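Long-range contacts in cellulase (glycosyl hydrolase family 5) (Bacteroides ovatus, PDB 3ZMR), which cleaves the beta-1,4-glucan backbone of xyloglucan internally, with retention of anomeric configuration, releasing xyloglucan oligosaccharides: residues A185-I189 with A239-Q243; V175-Q180 with W193-V197; E371-E375 with Y419-V423; S354-F360 with K414-Y419. All blocks are in the same frame, centred on the assembly; numbering follows the deposited sequence.

Interaction 1 (A185-I189 with A239-Q243); sequences ATYKI and AMWKQ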
loop_
_atom_site.group_PDB
_atom_site.type_symbol
_atom_site.label_atom_id
_atom_site.label_comp_id
_atom_site.label_asym_id
_atom_site.label_seq_id
_atom_site.Cartn_x
_atom_site.Cartn_y
_atom_site.Cartn_z
ATOM N N ALA A 185 12.391 5.345 -22.718
ATOM C CA ALA A 185 11.957 4.037 -23.231
ATOM C C ALA A 185 12.249 2.906 -22.233
ATOM O O ALA A 185 11.489 1.942 -22.129
ATOM C CB ALA A 185 12.621 3.737 -24.581
ATOM N N THR A 186 13.357 3.041 -21.508
ATOM C CA THR A 186 13.789 2.018 -20.551
ATOM C C THR A 186 13.512 2.422 -19.112
ATOM O O THR A 186 13.826 1.678 -18.186
ATOM C CB THR A 186 15.297 1.708 -20.679
ATOM O OG1 THR A 186 16.057 2.888 -20.390
ATOM C CG2 THR A 186 15.625 1.207 -22.092
ATOM N N TYR A 187 12.961 3.621 -18.924
ATOM C CA TYR A 187 12.610 4.147 -17.590
ATOM C C TYR A 187 13.841 4.347 -16.702
ATOM O O TYR A 187 13.760 4.237 -15.463
ATOM C CB TYR A 187 11.609 3.245 -16.875
ATOM C CG TYR A 187 10.448 2.853 -17.722
ATOM C CD1 TYR A 187 9.566 3.817 -18.212
ATOM C CD2 TYR A 187 10.235 1.519 -18.089
ATOM C CE1 TYR A 187 8.477 3.448 -18.995
ATOM C CE2 TYR A 187 9.151 1.150 -18.881
ATOM C CZ TYR A 187 8.277 2.127 -19.335
ATOM O OH TYR A 187 7.190 1.775 -20.124
ATOM N N LYS A 188 14.985 4.619 -17.330
ATOM C CA LYS A 188 16.217 4.864 -16.614
ATOM C C LYS A 188 16.202 6.233 -15.973
ATOM O O LYS A 188 16.081 7.241 -16.645
ATOM C CB LYS A 188 17.446 4.707 -17.520
ATOM C CG LYS A 188 18.774 4.973 -16.812
ATOM C CD LYS A 188 19.181 3.884 -15.841
ATOM C CE LYS A 188 20.587 4.128 -15.298
ATOM N NZ LYS A 188 21.064 2.984 -14.472
ATOM N N ILE A 189 16.348 6.236 -14.654
ATOM C CA ILE A 189 16.286 7.455 -13.838
ATOM C C ILE A 189 17.650 8.125 -13.748
ATOM O O ILE A 189 18.660 7.445 -13.498
ATOM C CB ILE A 189 15.754 7.132 -12.415
ATOM C CG1 ILE A 189 14.353 6.525 -12.513
ATOM C CG2 ILE A 189 15.693 8.393 -11.557
ATOM C CD1 ILE A 189 13.932 5.778 -11.273
ATOM N N ALA A 239 10.827 -1.955 -13.438
ATOM C CA ALA A 239 12.048 -1.285 -13.900
ATOM C C ALA A 239 12.408 -0.128 -12.983
ATOM O O ALA A 239 13.579 0.096 -12.670
ATOM C CB ALA A 239 11.897 -0.795 -15.325
ATOM N N MET A 240 11.385 0.580 -12.515
ATOM C CA MET A 240 11.584 1.720 -11.639
ATOM C C MET A 240 12.000 1.261 -10.255
ATOM O O MET A 240 13.024 1.714 -9.705
ATOM C CB MET A 240 10.320 2.598 -11.591
ATOM C CG MET A 240 9.997 3.260 -12.940
ATOM S SD MET A 240 8.498 4.244 -12.862
ATOM C CE MET A 240 9.066 5.653 -11.928
ATOM N N TRP A 241 11.249 0.306 -9.691
ATOM C CA TRP A 241 11.596 -0.183 -8.347
ATOM C C TRP A 241 12.939 -0.909 -8.263
ATOM O O TRP A 241 13.607 -0.862 -7.227
ATOM C CB TRP A 241 10.494 -1.049 -7.714
ATOM C CG TRP A 241 9.549 -0.196 -6.916
ATOM C CD1 TRP A 241 8.244 0.106 -7.213
ATOM C CD2 TRP A 241 9.858 0.506 -5.708
ATOM N NE1 TRP A 241 7.737 0.984 -6.280
ATOM C CE2 TRP A 241 8.704 1.260 -5.352
ATOM C CE3 TRP A 241 11.015 0.639 -4.930
ATOM C CZ2 TRP A 241 8.668 2.085 -4.224
ATOM C CZ3 TRP A 241 10.957 1.432 -3.795
ATOM C CH2 TRP A 241 9.810 2.155 -3.469
ATOM N N LYS A 242 13.354 -1.553 -9.358
ATOM C CA LYS A 242 14.660 -2.191 -9.349
ATOM C C LYS A 242 15.767 -1.152 -9.075
ATOM O O LYS A 242 16.696 -1.354 -8.275
ATOM C CB LYS A 242 14.905 -2.975 -10.632
ATOM C CG LYS A 242 16.221 -3.725 -10.619
ATOM C CD LYS A 242 16.362 -4.586 -11.877
ATOM C CE LYS A 242 17.707 -5.292 -11.843
ATOM N NZ LYS A 242 17.995 -6.070 -13.071
ATOM N N GLN A 243 15.659 -0.012 -9.760
ATOM C CA GLN A 243 16.621 1.058 -9.580
ATOM C C GLN A 243 16.622 1.643 -8.181
ATOM O O GLN A 243 17.669 1.884 -7.563
ATOM C CB GLN A 243 16.364 2.190 -10.562
ATOM C CG GLN A 243 16.641 1.776 -12.002
ATOM C CD GLN A 243 16.153 2.826 -12.959
ATOM O OE1 GLN A 243 16.836 3.829 -13.214
ATOM N NE2 GLN A 243 14.962 2.620 -13.473
HETATM O O HOH W 1 19.194 4.506 -12.463
#
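The Tyr187 ring and the Gln243 amide are the flat groups where this loop meets its helix. Over one face of the Tyr187 ring, offset toward the rim, lies the carbonyl oxygen of Ala185, two residues earlier; Ala239 CB comes in obliquely, 4.0 Å from Tyr187 CD2, while Tyr187 CB rests on Met240 CG at 4.3 Å. The amide is gripped within its own plane. Gln243 NE2 gives one hydrogen to Tyr187 O (2.8 Å) and the other to Ala239 O (3.0 Å), one turn back in the helix; both acceptors lie in the amide plane, although NE2 stands above the plane of each receiving carbonyl. Gln243 OE1 takes the nearly straight bond from Ile189 N (2.8 Å, 175°) on a lone pair and accepts a second from a water at 2.6 Å, which also donates to Ile189 O. With CG anti to the carbonyl carbon (chi1 -67°) and the chain extended beyond it, the amide reaches the loop with its rotation fixed by these bonds. The aliphatic part of Lys188 crosses the amide at a slant, its CD 3.5 Å from Gln243 OE1. A leucine in place of Gln243 would probably leave Tyr187 O and Ile189 N without their mates. Tyr187 and Lys188 both face Asp183 in a G1 beta bulge. The bulge leads into strand 188-189, which is thereby held on helix 227-248, while Trp241 on that helix turns from the loop to meet Phe257 of strand 255-258 and Phe288 of helix 275-293.

Interaction 2 (V175-Q180 with W193-V197); sequences VAYSHQ and WMDKV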
loop_
_atom_site.group_PDB
_atom_site.type_symbol
_atom_site.label_atom_id
_atom_site.label_comp_id
_atom_site.label_asym_id
_atom_site.label_seq_id
_atom_site.Cartn_x
_atom_site.Cartn_y
_atom_site.Cartn_z
ATOM N N VAL A 175 7.588 10.495 -3.580
ATOM C CA VAL A 175 8.602 10.764 -4.597
ATOM C C VAL A 175 8.048 10.480 -5.991
ATOM O O VAL A 175 7.355 9.479 -6.233
ATOM C CB VAL A 175 9.871 9.904 -4.401
ATOM C CG1 VAL A 175 11.011 10.379 -5.314
ATOM C CG2 VAL A 175 10.344 9.948 -2.962
ATOM N N ALA A 176 8.398 11.378 -6.914
ATOM C CA ALA A 176 8.171 11.193 -8.338
ATOM C C ALA A 176 9.561 10.953 -8.946
ATOM O O ALA A 176 10.580 11.468 -8.449
ATOM C CB ALA A 176 7.590 12.459 -8.950
ATOM N N TYR A 177 9.566 10.166 -10.020
ATOM C CA TYR A 177 10.783 9.853 -10.791
ATOM C C TYR A 177 10.628 10.025 -12.293
ATOM O O TYR A 177 11.634 10.199 -12.990
ATOM C CB TYR A 177 11.231 8.410 -10.513
ATOM C CG TYR A 177 11.545 8.071 -9.083
ATOM C CD1 TYR A 177 10.550 7.614 -8.219
ATOM C CD2 TYR A 177 12.834 8.238 -8.574
ATOM C CE1 TYR A 177 10.866 7.277 -6.899
ATOM C CE2 TYR A 177 13.149 7.923 -7.270
ATOM C CZ TYR A 177 12.174 7.461 -6.435
ATOM O OH TYR A 177 12.572 7.132 -5.152
ATOM N N SER A 178 9.395 9.929 -12.782
ATOM C CA SER A 178 9.115 9.829 -14.218
ATOM C C SER A 178 9.273 11.148 -14.989
ATOM O O SER A 178 9.220 11.172 -16.228
ATOM C CB SER A 178 7.741 9.225 -14.483
ATOM O OG SER A 178 7.726 7.876 -14.011
ATOM N N HIS A 179 9.512 12.216 -14.245
ATOM C CA HIS A 179 9.906 13.509 -14.802
ATOM C C HIS A 179 11.420 13.677 -14.871
ATOM O O HIS A 179 11.931 14.724 -15.289
ATOM C CB HIS A 179 9.294 14.652 -13.997
ATOM C CG HIS A 179 9.730 14.710 -12.571
ATOM N ND1 HIS A 179 10.022 13.579 -11.834
ATOM C CD2 HIS A 179 9.833 15.759 -11.716
ATOM C CE1 HIS A 179 10.342 13.942 -10.605
ATOM N NE2 HIS A 179 10.225 15.257 -10.501
ATOM N N GLN A 180 12.142 12.629 -14.478
ATOM C CA GLN A 180 13.609 12.672 -14.322
ATOM C C GLN A 180 14.284 11.463 -14.988
ATOM O O GLN A 180 15.332 10.982 -14.510
ATOM C CB GLN A 180 14.013 12.788 -12.847
ATOM C CG GLN A 180 13.508 14.056 -12.190
ATOM C CD GLN A 180 14.317 15.286 -12.572
ATOM O OE1 GLN A 180 15.487 15.200 -12.946
ATOM N NE2 GLN A 180 13.695 16.448 -12.473
ATOM N N TRP A 193 19.112 12.923 -9.934
ATOM C CA TRP A 193 17.830 12.977 -9.220
ATOM C C TRP A 193 17.828 12.001 -8.048
ATOM O O TRP A 193 17.445 12.326 -6.916
ATOM C CB TRP A 193 16.690 12.627 -10.155
ATOM C CG TRP A 193 15.359 12.652 -9.486
ATOM C CD1 TRP A 193 14.530 11.589 -9.286
ATOM C CD2 TRP A 193 14.679 13.792 -8.906
ATOM N NE1 TRP A 193 13.392 11.988 -8.618
ATOM C CE2 TRP A 193 13.439 13.329 -8.396
ATOM C CE3 TRP A 193 14.976 15.158 -8.798
ATOM C CZ2 TRP A 193 12.519 14.176 -7.790
ATOM C CZ3 TRP A 193 14.063 16.001 -8.208
ATOM C CH2 TRP A 193 12.857 15.517 -7.704
ATOM N N MET A 194 18.290 10.781 -8.301
ATOM C CA MET A 194 18.398 9.772 -7.233
ATOM C C MET A 194 19.274 10.301 -6.103
ATOM O O MET A 194 19.008 10.067 -4.912
ATOM C CB MET A 194 18.991 8.469 -7.771
ATOM C CG MET A 194 18.130 7.776 -8.801
ATOM S SD MET A 194 16.487 7.368 -8.187
ATOM C CE MET A 194 16.846 6.368 -6.755
ATOM N N ASP A 195 20.331 11.031 -6.455
ATOM C CA ASP A 195 21.203 11.604 -5.440
ATOM C C ASP A 195 20.433 12.567 -4.522
ATOM O O ASP A 195 20.684 12.644 -3.329
ATOM C CB ASP A 195 22.362 12.406 -6.056
ATOM C CG ASP A 195 23.383 11.558 -6.826
ATOM O OD1 ASP A 195 23.412 10.319 -6.687
ATOM O OD2 ASP A 195 24.199 12.184 -7.556
ATOM N N LYS A 196 19.557 13.386 -5.111
ATOM C CA LYS A 196 18.778 14.374 -4.331
ATOM C C LYS A 196 17.806 13.667 -3.377
ATOM O O LYS A 196 17.669 14.006 -2.220
ATOM C CB LYS A 196 17.998 15.318 -5.271
ATOM C CG LYS A 196 18.877 16.343 -5.976
ATOM C CD LYS A 196 18.118 17.094 -7.050
ATOM C CE LYS A 196 17.232 18.185 -6.478
ATOM N NZ LYS A 196 16.713 19.029 -7.611
ATOM N N VAL A 197 17.108 12.674 -3.915
ATOM C CA VAL A 197 16.208 11.863 -3.096
ATOM C C VAL A 197 17.000 11.211 -1.925
ATOM O O VAL A 197 16.615 11.262 -0.746
ATOM C CB VAL A 197 15.463 10.809 -3.939
ATOM C CG1 VAL A 197 14.555 9.990 -3.022
ATOM C CG2 VAL A 197 14.656 11.470 -5.063
#
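A beta-alpha unit of the (beta/alpha)8 barrel is closed here: Trp193, near the start of helix 191-206, packs into the loop that follows strand 170-173. The loop makes a type I turn from Tyr177 to Gln180, which brings His179 and Gln180 to the same face of the indole. Gln180 CG sits over the five-membered ring of Trp193 in a CH-pi contact, 3.6 Å from its centroid, and its amide stacks on the indole with planes 17° apart. Beside it, His179 points an edge at the six-membered ring of Trp193 in a T-shaped pair (centroids 4.9 Å apart). Val197 CG2 lies over the opposite face, toward the rim, and meets Val175 CG1 tip to tip at 3.8 Å. The first torsion of Trp193, fully extended (chi1 180°), carries the indole toward the loop, where NE1 donates a bent bond to Ala176 O (2.9 Å, 135°); Tyr177 CD2 lies at the indole edge, 3.8 Å from Trp193 NE1. A leucine in place of Trp193 would probably leave Ala176 O without this donor and His179 and Gln180 without the surface they lean on. Tyr177 continues the packing onto Ile189 of strand 188-189 and Met240 and Ile244 of helix 227-248.

Interaction 3 (E371-E375 with Y419-V423); sequences EGDIE and YIEYV
Tyr422 reaches from helix 406-429 across to Glu371 and Ile374 on helix 371-379. Its CB lies against the indole of Trp356, and CG, anti to the backbone N (chi1 -166°), sends the ring out toward the other helix. Along one side of the ring, CD1 and then CE1 pass beneath Glu371 CG, which is 3.6 Å from Tyr422 CE1. This methylene stands over the ring face in a CH-pi contact, 3.8 Å from the centroid and 17° off the normal. Along the other side, CD2 meets Ile374 CG2, which lies in the ring plane at the edge, 4.0 Å away; CE2 comes to 4.0 Å from Ile374 CB. The phenol OH ends beside Glu371 CB at 3.6 Å. Ile374 and Tyr422 slide past one another in opposite directions, and Ile374 CD1 goes deeper, to Tyr419 CE1 (3.9 Å) and Val423 CG2. Glu371 bends at chi2, turning its carboxylate away from the ring to the backbone N of Ala358. The segment axes run 11.1 Å apart at closest approach, crossing at -35°. Side-by-side helices with the same general direction, wedged by apolar and aromatic side chains, are typical of the outer helical layer of a (beta/alpha)8 barrel, here between helices that follow strands 331-337 and 391-396.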
loop_
_atom_site.group_PDB
_atom_site.type_symbol
_atom_site.label_atom_id
_atom_site.label_comp_id
_atom_site.label_asym_id
_atom_site.label_seq_id
_atom_site.Cartn_x
_atom_site.Cartn_y
_atom_site.Cartn_z
ATOM N N GLU A 371 -17.963 11.454 14.519
ATOM C CA GLU A 371 -17.245 10.543 15.416
ATOM C C GLU A 371 -17.584 9.064 15.216
ATOM O O GLU A 371 -16.681 8.211 15.127
ATOM C CB GLU A 371 -17.449 10.942 16.897
ATOM C CG GLU A 371 -16.758 12.238 17.348
ATOM C CD GLU A 371 -17.577 13.500 17.138
ATOM O OE1 GLU A 371 -18.532 13.508 16.324
ATOM O OE2 GLU A 371 -17.245 14.493 17.811
ATOM N N GLY A 372 -18.861 8.743 15.172
ATOM C CA GLY A 372 -19.244 7.353 15.049
ATOM C C GLY A 372 -18.784 6.747 13.717
ATOM O O GLY A 372 -18.341 5.605 13.654
ATOM N N ASP A 373 -18.918 7.504 12.637
ATOM C CA ASP A 373 -18.491 7.042 11.315
ATOM C C ASP A 373 -16.974 6.809 11.245
ATOM O O ASP A 373 -16.518 5.818 10.665
ATOM C CB ASP A 373 -18.898 8.024 10.203
ATOM C CG ASP A 373 -20.368 7.927 9.806
ATOM O OD1 ASP A 373 -21.152 7.134 10.396
ATOM O OD2 ASP A 373 -20.746 8.699 8.881
ATOM N N ILE A 374 -16.216 7.707 11.847
ATOM C CA ILE A 374 -14.758 7.592 11.879
ATOM C C ILE A 374 -14.373 6.336 12.666
ATOM O O ILE A 374 -13.539 5.535 12.207
ATOM C CB ILE A 374 -14.081 8.838 12.493
ATOM C CG1 ILE A 374 -14.326 10.052 11.594
ATOM C CG2 ILE A 374 -12.603 8.587 12.703
ATOM C CD1 ILE A 374 -13.821 11.333 12.205
ATOM N N GLU A 375 -14.990 6.140 13.833
ATOM C CA GLU A 375 -14.730 4.926 14.639
ATOM C C GLU A 375 -15.082 3.658 13.871
ATOM O O GLU A 375 -14.334 2.684 13.902
ATOM C CB GLU A 375 -15.500 4.975 15.971
ATOM C CG GLU A 375 -15.355 3.740 16.866
ATOM C CD GLU A 375 -14.019 3.649 17.597
ATOM O OE1 GLU A 375 -13.012 3.235 16.970
ATOM O OE2 GLU A 375 -13.981 3.977 18.807
ATOM N N TYR A 419 -10.969 17.386 15.034
ATOM C CA TYR A 419 -10.958 16.315 14.034
ATOM C C TYR A 419 -9.609 15.552 14.052
ATOM O O TYR A 419 -9.560 14.330 14.106
ATOM C CB TYR A 419 -11.212 16.890 12.617
ATOM C CG TYR A 419 -11.085 15.866 11.520
ATOM C CD1 TYR A 419 -12.156 15.077 11.164
ATOM C CD2 TYR A 419 -9.886 15.691 10.856
ATOM C CE1 TYR A 419 -12.055 14.113 10.193
ATOM C CE2 TYR A 419 -9.776 14.759 9.831
ATOM C CZ TYR A 419 -10.861 13.970 9.497
ATOM O OH TYR A 419 -10.734 12.981 8.520
ATOM N N ILE A 420 -8.532 16.299 14.008
ATOM C CA ILE A 420 -7.184 15.764 14.056
ATOM C C ILE A 420 -6.977 14.904 15.284
ATOM O O ILE A 420 -6.498 13.752 15.194
ATOM C CB ILE A 420 -6.112 16.892 13.981
ATOM C CG1 ILE A 420 -6.079 17.506 12.574
ATOM C CG2 ILE A 420 -4.728 16.356 14.343
ATOM C CD1 ILE A 420 -5.308 18.808 12.464
ATOM N N GLU A 421 -7.312 15.433 16.452
ATOM C CA GLU A 421 -7.176 14.684 17.694
ATOM C C GLU A 421 -7.995 13.406 17.637
ATOM O O GLU A 421 -7.526 12.350 18.068
ATOM C CB GLU A 421 -7.635 15.536 18.875
ATOM C CG GLU A 421 -7.515 14.837 20.220
ATOM C CD GLU A 421 -8.233 15.553 21.354
ATOM O OE1 GLU A 421 -8.319 16.811 21.339
ATOM O OE2 GLU A 421 -8.679 14.842 22.285
ATOM N N TYR A 422 -9.207 13.503 17.106
ATOM C CA TYR A 422 -10.141 12.362 17.099
ATOM C C TYR A 422 -9.604 11.260 16.164
ATOM O O TYR A 422 -9.590 10.057 16.510
ATOM C CB TYR A 422 -11.574 12.742 16.703
ATOM C CG TYR A 422 -12.550 11.636 17.032
ATOM C CD1 TYR A 422 -13.044 11.481 18.321
ATOM C CD2 TYR A 422 -12.911 10.700 16.074
ATOM C CE1 TYR A 422 -13.885 10.433 18.626
ATOM C CE2 TYR A 422 -13.748 9.654 16.363
ATOM C CZ TYR A 422 -14.235 9.519 17.638
ATOM O OH TYR A 422 -15.076 8.466 17.931
ATOM N N VAL A 423 -9.171 11.647 14.980
ATOM C CA VAL A 423 -8.611 10.663 14.041
ATOM C C VAL A 423 -7.391 9.962 14.673
ATOM O O VAL A 423 -7.273 8.735 14.635
ATOM C CB VAL A 423 -8.257 11.298 12.692
ATOM C CG1 VAL A 423 -7.405 10.349 11.845
ATOM C CG2 VAL A 423 -9.551 11.694 11.995
#

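Interaction 4 (S354-F360 with K414-Y419); sequences SQWGAAF and KSRNDY. With EDO (1,2-ethanediol), chain F.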
loop_
_atom_site.group_PDB
_atom_site.type_symbol
_atom_site.label_atom_id
_atom_site.label_comp_id
_atom_site.label_asym_id
_atom_site.label_seq_id
_atom_site.Cartn_x
_atom_site.Cartn_y
_atom_site.Cartn_z
ATOM N N SER A 354 -17.236 23.772 6.926
ATOM C CA SER A 354 -16.141 24.364 7.679
ATOM C C SER A 354 -15.978 23.780 9.091
ATOM O O SER A 354 -14.966 24.041 9.751
ATOM C CB SER A 354 -16.300 25.903 7.786
ATOM O OG SER A 354 -17.497 26.208 8.475
ATOM N N GLN A 355 -17.012 23.065 9.569
ATOM C CA GLN A 355 -17.071 22.590 10.941
ATOM C C GLN A 355 -17.140 21.064 10.974
ATOM O O GLN A 355 -17.479 20.413 9.978
ATOM C CB GLN A 355 -18.299 23.141 11.659
ATOM C CG GLN A 355 -18.224 24.660 11.773
ATOM C CD GLN A 355 -19.498 25.287 12.313
ATOM O OE1 GLN A 355 -20.496 24.609 12.580
ATOM N NE2 GLN A 355 -19.475 26.597 12.454
ATOM N N TRP A 356 -16.809 20.533 12.140
ATOM C CA TRP A 356 -16.772 19.078 12.367
ATOM C C TRP A 356 -16.977 18.761 13.846
ATOM O O TRP A 356 -16.430 19.439 14.712
ATOM C CB TRP A 356 -15.395 18.504 11.908
ATOM C CG TRP A 356 -15.348 17.025 12.178
ATOM C CD1 TRP A 356 -15.801 16.016 11.335
ATOM C CD2 TRP A 356 -14.962 16.367 13.404
ATOM N NE1 TRP A 356 -15.704 14.795 11.957
ATOM C CE2 TRP A 356 -15.190 14.968 13.222
ATOM C CE3 TRP A 356 -14.443 16.813 14.637
ATOM C CZ2 TRP A 356 -14.969 14.033 14.252
ATOM C CZ3 TRP A 356 -14.202 15.880 15.636
ATOM C CH2 TRP A 356 -14.441 14.491 15.424
ATOM N N GLY A 357 -17.740 17.705 14.125
ATOM C CA GLY A 357 -17.722 17.069 15.433
ATOM C C GLY A 357 -18.864 17.468 16.356
ATOM O O GLY A 357 -19.651 18.363 16.065
ATOM N N ALA A 358 -18.921 16.783 17.485
ATOM C CA ALA A 358 -20.038 16.918 18.460
ATOM C C ALA A 358 -20.252 18.361 18.922
ATOM O O ALA A 358 -21.391 18.797 19.060
ATOM C CB ALA A 358 -19.815 16.004 19.658
ATOM N N ALA A 359 -19.151 19.094 19.105
ATOM C CA ALA A 359 -19.200 20.495 19.565
ATOM C C ALA A 359 -19.975 21.402 18.606
ATOM O O ALA A 359 -20.491 22.453 19.016
ATOM C CB ALA A 359 -17.796 21.034 19.785
ATOM N N PHE A 360 -20.071 20.987 17.346
ATOM C CA PHE A 360 -20.776 21.746 16.298
ATOM C C PHE A 360 -21.990 21.067 15.686
ATOM O O PHE A 360 -22.456 21.465 14.616
ATOM C CB PHE A 360 -19.783 22.146 15.206
ATOM C CG PHE A 360 -18.709 23.029 15.719
ATOM C CD1 PHE A 360 -18.992 24.358 16.050
ATOM C CD2 PHE A 360 -17.447 22.538 15.947
ATOM C CE1 PHE A 360 -18.004 25.161 16.566
ATOM C CE2 PHE A 360 -16.459 23.331 16.470
ATOM C CZ PHE A 360 -16.742 24.647 16.788
ATOM N N LYS A 414 -10.964 25.412 15.391
ATOM C CA LYS A 414 -11.277 24.462 16.462
ATOM C C LYS A 414 -11.673 23.109 15.890
ATOM O O LYS A 414 -11.191 22.066 16.355
ATOM C CB LYS A 414 -12.393 24.989 17.386
ATOM C CG LYS A 414 -12.801 24.001 18.484
ATOM C CD LYS A 414 -13.875 24.533 19.428
ATOM C CE LYS A 414 -13.884 23.748 20.736
ATOM N NZ LYS A 414 -14.254 22.325 20.521
ATOM N N SER A 415 -12.520 23.121 14.879
ATOM C CA SER A 415 -13.015 21.909 14.243
ATOM C C SER A 415 -11.839 21.102 13.695
ATOM O O SER A 415 -11.833 19.879 13.808
ATOM C CB SER A 415 -13.948 22.268 13.091
ATOM O OG SER A 415 -15.236 22.669 13.571
ATOM N N ARG A 416 -10.906 21.761 13.023
ATOM C CA ARG A 416 -9.729 21.053 12.469
ATOM C C ARG A 416 -9.015 20.313 13.579
ATOM O O ARG A 416 -8.624 19.131 13.447
ATOM C CB ARG A 416 -8.706 21.960 11.793
ATOM C CG ARG A 416 -9.222 22.685 10.579
ATOM C CD ARG A 416 -8.100 23.542 10.021
ATOM N NE ARG A 416 -7.026 22.735 9.424
ATOM C CZ ARG A 416 -5.846 22.480 9.994
ATOM N NH1 ARG A 416 -5.504 22.982 11.177
ATOM N NH2 ARG A 416 -4.995 21.676 9.340
ATOM N N ASN A 417 -8.755 20.997 14.678
ATOM C CA ASN A 417 -7.999 20.392 15.784
ATOM C C ASN A 417 -8.768 19.299 16.528
ATOM O O ASN A 417 -8.197 18.273 16.914
ATOM C CB ASN A 417 -7.443 21.480 16.693
ATOM C CG ASN A 417 -6.374 22.284 15.998
ATOM O OD1 ASN A 417 -5.641 21.753 15.129
ATOM N ND2 ASN A 417 -6.290 23.560 16.318
ATOM N N ASP A 418 -10.078 19.459 16.650
ATOM C CA ASP A 418 -10.949 18.421 17.231
ATOM C C ASP A 418 -10.882 17.166 16.338
ATOM O O ASP A 418 -10.771 16.034 16.818
ATOM C CB ASP A 418 -12.404 18.921 17.352
ATOM C CG ASP A 418 -12.587 19.960 18.442
ATOM O OD1 ASP A 418 -11.662 20.173 19.288
ATOM O OD2 ASP A 418 -13.688 20.555 18.441
ATOM N N TYR A 419 -10.969 17.386 15.034
ATOM C CA TYR A 419 -10.958 16.315 14.034
ATOM C C TYR A 419 -9.609 15.552 14.052
ATOM O O TYR A 419 -9.560 14.330 14.106
ATOM C CB TYR A 419 -11.212 16.890 12.617
ATOM C CG TYR A 419 -11.085 15.866 11.520
ATOM C CD1 TYR A 419 -12.156 15.077 11.164
ATOM C CD2 TYR A 419 -9.886 15.691 10.856
ATOM C CE1 TYR A 419 -12.055 14.113 10.193
ATOM C CE2 TYR A 419 -9.776 14.759 9.831
ATOM C CZ TYR A 419 -10.861 13.970 9.497
ATOM O OH TYR A 419 -10.734 12.981 8.520
HETATM C C1 EDO F . -17.866 29.062 6.497
HETATM O O1 EDO F . -18.851 28.057 6.795
HETATM C C2 EDO F . -18.536 30.430 6.333
HETATM O O2 EDO F . -19.385 30.372 5.185
HETATM O O HOH W 2 -15.832 19.354 17.402
#
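Trp356 and Tyr419 stand nearly perpendicular, the edge of the phenol ring turned to the face of the indole in a T-shaped pair (centroids 4.9 Å apart, planes at 84°). Tyr419 CD1 points at the pyrrole side, 3.6 Å from Trp356 NE1, while Tyr419 CA covers the same indole's six-membered ring in a CH-pi contact at 3.9 Å. With chi1 near 180°, the Trp356 indole is directed at the helix, where Tyr419 and Asp418 meet it; its NE1 donates to Gly369 O. Ser415 faces the backbone beside it: its OG accepts from Trp356 N (3.0 Å, 145°) and itself bonds to Asn411 O. The Phe360 ring meets this hydroxyl obliquely, CE2 3.2 Å from Ser415 OG, and crosses Lys414, whose CD is 3.9 Å from Phe360 CZ. Within the helix, one turn apart, Lys414 NZ forms a salt bridge with Asp418 OD2 on its syn lone pair (2.8 Å). Gly357 follows Trp356 at backbone angles that call for glycine. The chemistry is graded: aromatic packing inside, a serine that satisfies a buried backbone N-H, and, at the rim, Asp418 OD2 shared between Lys414 and a water that also donates to Trp356 O, which probably offsets its charge.

Overall arrangement
All four contacts belong to the catalytic barrel, in two pairs about 35 to 45 Å apart between centres. Interactions 1 and 2 touch through Ile189 and Met240 against Tyr177 and Ser178, and join the loop after strand 170-173 to helices 227-248 and 191-206. Interactions 3 and 4 share Tyr419 and helix 406-429; Trp356 of interaction 4 packs on Ile374 and Tyr422 of interaction 3. Interaction 2 is the buried one, mostly aromatic and apolar; the other three are partly buried. Interaction 1 relies on a side-chain amide binding loop backbone, interaction 3 on helix-helix packing, and interaction 4 mixes ring packing with a serine-to-backbone bond, beside a salt bridge within the helix.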